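Local coordinates for PR domain zinc finger protein 2 (Homo sapiens, PDB 2QPW), which trimethylates a specific lysine of histone H3 using S-adenosyl-L-methionine and may also act as a DNA-binding transcription factor, the chain here being its PR (SET-type) methyltransferase domain, at residues E111-F115 and K126-I131; V45-I51 and I131-L137. All coordinates share one frame. Numbering follows the deposited sequence.

Interaction 1. Residues E111-F115 and K126-I131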
loop_
_atom_site.group_PDB
_atom_site.type_symbol
_atom_site.label_atom_id
_atom_site.label_comp_id
_atom_site.label_asym_id
_atom_site.label_seq_id
_atom_site.Cartn_x
_atom_site.Cartn_y
_atom_site.Cartn_z
ATOM N N GLU A 111 -14.186 -2.067 -2.222
ATOM C CA GLU A 111 -13.919 -1.249 -1.046
ATOM C C GLU A 111 -12.572 -0.537 -1.213
ATOM O O GLU A 111 -11.947 -0.198 -0.226
ATOM C CB GLU A 111 -13.894 -2.104 0.240
ATOM N N GLN A 112 -12.137 -0.311 -2.454
ATOM C CA GLN A 112 -10.913 0.504 -2.690
ATOM C C GLN A 112 -11.196 1.904 -2.191
ATOM O O GLN A 112 -12.272 2.455 -2.505
ATOM C CB GLN A 112 -10.573 0.553 -4.204
ATOM C CG GLN A 112 -9.600 1.697 -4.641
ATOM C CD GLN A 112 -9.411 1.823 -6.168
ATOM O OE1 GLN A 112 -10.255 1.369 -6.962
ATOM N NE2 GLN A 112 -8.312 2.472 -6.577
ATOM N N ASN A 113 -10.268 2.497 -1.430
ATOM C CA ASN A 113 -10.388 3.919 -1.082
ATOM C C ASN A 113 -9.125 4.746 -1.370
ATOM O O ASN A 113 -9.083 5.946 -1.029
ATOM C CB ASN A 113 -10.859 4.123 0.386
ATOM C CG ASN A 113 -10.050 3.311 1.391
ATOM O OD1 ASN A 113 -8.864 3.099 1.199
ATOM N ND2 ASN A 113 -10.706 2.854 2.487
ATOM N N LEU A 114 -8.107 4.113 -1.979
ATOM C CA LEU A 114 -6.867 4.828 -2.379
ATOM C C LEU A 114 -6.563 4.528 -3.837
ATOM O O LEU A 114 -6.814 3.394 -4.276
ATOM C CB LEU A 114 -5.639 4.381 -1.532
ATOM C CG LEU A 114 -5.646 4.781 -0.028
ATOM C CD1 LEU A 114 -4.457 4.100 0.676
ATOM C CD2 LEU A 114 -5.552 6.292 0.238
ATOM N N PHE A 115 -6.014 5.510 -4.568
ATOM C CA PHE A 115 -5.526 5.278 -5.952
ATOM C C PHE A 115 -4.124 5.868 -6.111
ATOM O O PHE A 115 -3.768 6.828 -5.388
ATOM C CB PHE A 115 -6.464 5.854 -7.025
ATOM C CG PHE A 115 -6.590 7.375 -7.025
ATOM C CD1 PHE A 115 -5.769 8.165 -7.837
ATOM C CD2 PHE A 115 -7.578 8.012 -6.239
ATOM C CE1 PHE A 115 -5.905 9.569 -7.860
ATOM C CE2 PHE A 115 -7.711 9.414 -6.250
ATOM C CZ PHE A 115 -6.869 10.189 -7.067
ATOM N N LYS A 126 -3.615 8.606 -3.138
ATOM C CA LYS A 126 -4.599 9.677 -2.903
ATOM C C LYS A 126 -5.938 9.030 -2.542
ATOM O O LYS A 126 -6.268 7.967 -3.085
ATOM C CB LYS A 126 -4.733 10.554 -4.140
ATOM C CG LYS A 126 -5.591 11.790 -3.915
ATOM C CD LYS A 126 -5.624 12.725 -5.120
ATOM C CE LYS A 126 -4.651 13.852 -4.995
ATOM N NZ LYS A 126 -4.904 14.816 -6.124
ATOM N N THR A 127 -6.694 9.639 -1.625
ATOM C CA THR A 127 -8.003 9.064 -1.250
ATOM C C THR A 127 -9.061 9.325 -2.339
ATOM O O THR A 127 -9.235 10.462 -2.839
ATOM C CB THR A 127 -8.532 9.549 0.136
ATOM O OG1 THR A 127 -8.695 10.966 0.100
ATOM C CG2 THR A 127 -7.545 9.183 1.296
ATOM N N LEU A 128 -9.766 8.247 -2.688
ATOM C CA LEU A 128 -10.753 8.206 -3.757
ATOM C C LEU A 128 -12.109 8.688 -3.240
ATOM O O LEU A 128 -12.977 9.141 -4.003
ATOM C CB LEU A 128 -10.842 6.745 -4.237
ATOM C CG LEU A 128 -11.751 6.333 -5.388
ATOM C CD1 LEU A 128 -11.516 7.205 -6.623
ATOM C CD2 LEU A 128 -11.494 4.832 -5.707
ATOM N N LYS A 129 -12.300 8.533 -1.930
ATOM C CA LYS A 129 -13.547 8.849 -1.235
ATOM C C LYS A 129 -13.161 9.130 0.206
ATOM O O LYS A 129 -12.029 8.780 0.605
ATOM C CB LYS A 129 -14.533 7.676 -1.309
ATOM C CG LYS A 129 -14.085 6.373 -0.669
ATOM C CD LYS A 129 -14.861 5.200 -1.286
ATOM C CE LYS A 129 -15.169 4.139 -0.257
ATOM N NZ LYS A 129 -16.227 3.218 -0.778
ATOM N N PRO A 130 -14.043 9.793 0.988
ATOM C CA PRO A 130 -13.773 9.962 2.426
ATOM C C PRO A 130 -13.589 8.639 3.173
ATOM O O PRO A 130 -14.230 7.635 2.852
ATOM C CB PRO A 130 -15.023 10.711 2.944
ATOM C CG PRO A 130 -15.624 11.327 1.713
ATOM C CD PRO A 130 -15.325 10.420 0.586
ATOM N N ILE A 131 -12.710 8.641 4.174
ATOM C CA ILE A 131 -12.495 7.438 4.992
ATOM C C ILE A 131 -12.868 7.710 6.441
ATOM O O ILE A 131 -12.448 8.717 7.020
ATOM C CB ILE A 131 -11.040 6.891 4.878
ATOM C CG1 ILE A 131 -10.727 6.588 3.405
ATOM C CG2 ILE A 131 -10.894 5.571 5.657
ATOM C CD1 ILE A 131 -9.236 6.163 3.184
#
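A hairpin shows how a regular backbone ladder can be dressed by the side chains beside it; here F115, N113 and K126 bury more than any other residue, together about half of the 554 Å². F115 and K126 form an antiparallel hydrogen-bonded pair: F115 N donates to K126 O and K126 N to F115 O, each at 2.9 Å. Their side chains share a sheet face, where K126 CB sits over the F115 ring, 4.0 Å from its centroid in a CH-pi contact, while L128 CB lies at the ring edge, 4.0 Å from F115 CD2. This is the β-hairpin of strands 104-119 and 122-127 in the PR/SET domain. N113, in the irregular part of strand 104-119 just before L114, continues the pairing: N113 O accepts L128 N at 2.9 Å and also meets T127 CA at 3.3 Å in a CA-H...O contact. The side-chain amide of N113 packs against I131, N113 CG lying 3.5 Å from I131 CD1, but its polar atoms bond to L138 N and E136 O.

Interaction 2. Residues V45-I51 and I131-L137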
loop_
_atom_site.group_PDB
_atom_site.type_symbol
_atom_site.label_atom_id
_atom_site.label_comp_id
_atom_site.label_asym_id
_atom_site.label_seq_id
_atom_site.Cartn_x
_atom_site.Cartn_y
_atom_site.Cartn_z
ATOM N N VAL A 45 -3.087 -0.961 7.351
ATOM C CA VAL A 45 -3.130 0.452 7.755
ATOM C C VAL A 45 -4.592 0.863 7.913
ATOM O O VAL A 45 -5.412 0.537 7.057
ATOM C CB VAL A 45 -2.476 1.370 6.668
ATOM C CG1 VAL A 45 -2.388 2.804 7.141
ATOM C CG2 VAL A 45 -1.050 0.820 6.293
ATOM N N TRP A 46 -4.884 1.582 8.999
ATOM C CA TRP A 46 -6.267 1.949 9.391
ATOM C C TRP A 46 -6.402 3.424 9.703
ATOM O O TRP A 46 -5.489 4.036 10.255
ATOM C CB TRP A 46 -6.720 1.157 10.635
ATOM C CG TRP A 46 -6.737 -0.328 10.444
ATOM C CD1 TRP A 46 -5.665 -1.149 10.433
ATOM C CD2 TRP A 46 -7.894 -1.167 10.280
ATOM N NE1 TRP A 46 -6.058 -2.464 10.247
ATOM C CE2 TRP A 46 -7.424 -2.502 10.143
ATOM C CE3 TRP A 46 -9.276 -0.919 10.190
ATOM C CZ2 TRP A 46 -8.300 -3.614 9.951
ATOM C CZ3 TRP A 46 -10.164 -2.028 10.006
ATOM C CH2 TRP A 46 -9.651 -3.353 9.866
ATOM N N ALA A 47 -7.542 4.010 9.372
ATOM C CA ALA A 47 -7.769 5.443 9.693
ATOM C C ALA A 47 -8.055 5.588 11.188
ATOM O O ALA A 47 -8.735 4.724 11.779
ATOM C CB ALA A 47 -8.942 5.977 8.880
ATOM N N THR A 48 -7.508 6.644 11.791
ATOM C CA THR A 48 -7.734 6.914 13.238
ATOM C C THR A 48 -8.754 8.035 13.457
ATOM O O THR A 48 -9.226 8.282 14.607
ATOM C CB THR A 48 -6.423 7.349 13.948
ATOM O OG1 THR A 48 -5.968 8.581 13.376
ATOM C CG2 THR A 48 -5.337 6.264 13.870
ATOM N N LYS A 49 -9.064 8.740 12.380
ATOM C CA LYS A 49 -9.933 9.921 12.396
ATOM C C LYS A 49 -10.441 10.154 10.963
ATOM O O LYS A 49 -9.936 9.509 10.026
ATOM C CB LYS A 49 -9.135 11.125 12.910
ATOM C CG LYS A 49 -8.021 11.647 12.029
ATOM C CD LYS A 49 -7.223 12.761 12.761
ATOM C CE LYS A 49 -7.961 14.088 12.655
ATOM N NZ LYS A 49 -7.187 15.304 13.085
ATOM N N PRO A 50 -11.450 11.035 10.774
ATOM C CA PRO A 50 -11.954 11.256 9.393
ATOM C C PRO A 50 -10.861 11.781 8.448
ATOM O O PRO A 50 -10.091 12.698 8.811
ATOM C CB PRO A 50 -13.051 12.331 9.574
ATOM C CG PRO A 50 -13.469 12.203 11.008
ATOM C CD PRO A 50 -12.203 11.835 11.769
ATOM N N ILE A 51 -10.796 11.187 7.258
ATOM C CA ILE A 51 -9.835 11.610 6.200
ATOM C C ILE A 51 -10.684 12.096 5.011
ATOM O O ILE A 51 -11.537 11.359 4.519
ATOM C CB ILE A 51 -8.883 10.428 5.761
ATOM C CG1 ILE A 51 -8.164 9.792 6.983
ATOM C CG2 ILE A 51 -7.820 10.945 4.723
ATOM C CD1 ILE A 51 -7.267 8.557 6.663
ATOM N N ILE A 131 -12.710 8.641 4.174
ATOM C CA ILE A 131 -12.495 7.438 4.992
ATOM C C ILE A 131 -12.868 7.710 6.441
ATOM O O ILE A 131 -12.448 8.717 7.020
ATOM C CB ILE A 131 -11.040 6.891 4.878
ATOM C CG1 ILE A 131 -10.727 6.588 3.405
ATOM C CG2 ILE A 131 -10.894 5.571 5.657
ATOM C CD1 ILE A 131 -9.236 6.163 3.184
ATOM N N ALA A 132 -13.686 6.827 7.003
ATOM C CA ALA A 132 -14.134 6.978 8.420
ATOM C C ALA A 132 -13.162 6.351 9.415
ATOM O O ALA A 132 -12.498 5.360 9.103
ATOM C CB ALA A 132 -15.536 6.367 8.593
ATOM N N PRO A 133 -13.117 6.872 10.669
ATOM C CA PRO A 133 -12.247 6.217 11.650
ATOM C C PRO A 133 -12.608 4.726 11.822
ATOM O O PRO A 133 -13.790 4.344 11.726
ATOM C CB PRO A 133 -12.468 7.003 12.947
ATOM C CG PRO A 133 -13.422 8.100 12.632
ATOM C CD PRO A 133 -13.861 8.025 11.204
ATOM N N GLY A 134 -11.600 3.883 12.020
ATOM C CA GLY A 134 -11.823 2.427 12.102
ATOM C C GLY A 134 -11.982 1.678 10.771
ATOM O O GLY A 134 -12.243 0.463 10.775
ATOM N N GLU A 135 -11.852 2.381 9.629
ATOM C CA GLU A 135 -11.895 1.719 8.293
ATOM C C GLU A 135 -10.469 1.441 7.781
ATOM O O GLU A 135 -9.553 2.248 7.996
ATOM C CB GLU A 135 -12.696 2.530 7.228
ATOM C CG GLU A 135 -14.215 2.660 7.550
ATOM C CD GLU A 135 -15.057 3.413 6.491
ATOM O OE1 GLU A 135 -14.521 4.232 5.684
ATOM O OE2 GLU A 135 -16.308 3.202 6.510
ATOM N N GLU A 136 -10.304 0.318 7.090
ATOM C CA GLU A 136 -8.973 -0.088 6.542
ATOM C C GLU A 136 -8.678 0.687 5.256
ATOM O O GLU A 136 -9.570 0.832 4.398
ATOM C CB GLU A 136 -8.906 -1.617 6.273
ATOM C CG GLU A 136 -7.496 -2.086 5.818
ATOM C CD GLU A 136 -7.254 -3.601 5.861
ATOM O OE1 GLU A 136 -8.221 -4.385 6.069
ATOM O OE2 GLU A 136 -6.080 -4.029 5.662
ATOM N N LEU A 137 -7.437 1.178 5.131
ATOM C CA LEU A 137 -6.963 1.783 3.877
ATOM C C LEU A 137 -6.605 0.662 2.889
ATOM O O LEU A 137 -5.823 -0.231 3.233
ATOM C CB LEU A 137 -5.738 2.690 4.101
ATOM C CG LEU A 137 -5.967 4.169 4.467
ATOM C CD1 LEU A 137 -6.780 4.267 5.742
ATOM C CD2 LEU A 137 -4.565 4.920 4.606
HETATM O O HOH W 1 -4.304 -1.973 4.731
#
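Segments that lack much regular strand can still satisfy one another's backbones, as V45-I51 and I131-L137 demonstrate. The two segments run antiparallel, from W46 opposite E136 to I51 opposite I131. Around the first pair, L137 N donates to V45 O at 2.9 Å and A47 N to E135 O at 3.0 Å; at the far end I51 and I131 exchange two bonds, I51 N to I131 O and I131 N to I51 O, both 3.0 Å. Between them a type II turn from A132 to E135, closed by E135 N to A132 O at 3.1 Å, presents G134 N to A47 O at 3.0 Å. G134 adopts a positive phi of 80°, which suits glycine, and E135 OE1 accepts a hydrogen bond from A132 N (3.0 Å). A water accepts from V45 N (3.1 Å) and donates to L137 O (2.8 Å) and E136 OE2 (2.9 Å). The E136 carboxylate is also held from outside, OE2 by S36 OG and OE1 by A37 N, while W46 NE1 donates to F34 O. E136 CB rests on the W46 six-membered ring, 3.9 Å from its centroid and almost along the normal. On the buried side, A47 CB meets I131 CG2 at 3.8 Å, and V45 CG1 meets L137 CD2 at 4.0 Å. The early strand 43-47 is thus paired with the G134-L137 sequence Gly-Glu-Glu-Leu, which matches the GEEL-type stretch near the end of SET domains; such joining of N-terminal and C-terminal parts is characteristic of the PR/SET fold.

How the interactions relate
The two contacts form a continuous unit, their centres about 10 Å apart, with interaction 1 nested inside the long chain loop that interaction 2 closes. I131 belongs to both: its side chain touches N113 in one and A47 in the other. N113 ND2, 3.0 Å from E136 O in a probable hydrogen bond, and N113 OD1, 3.5 Å from L137 CA, join the hairpin to the segment leading into strand 138-139, which runs parallel to strand 104-119. T127 CG2, 3.9 Å from I51 CG2, ties the hairpin to 45-51. In related SET domains this C-terminal region forms a pseudoknot-like core beside the cofactor and lysine sites; no cofactor or substrate is among the atoms given, so that proximity is inferred from relatives.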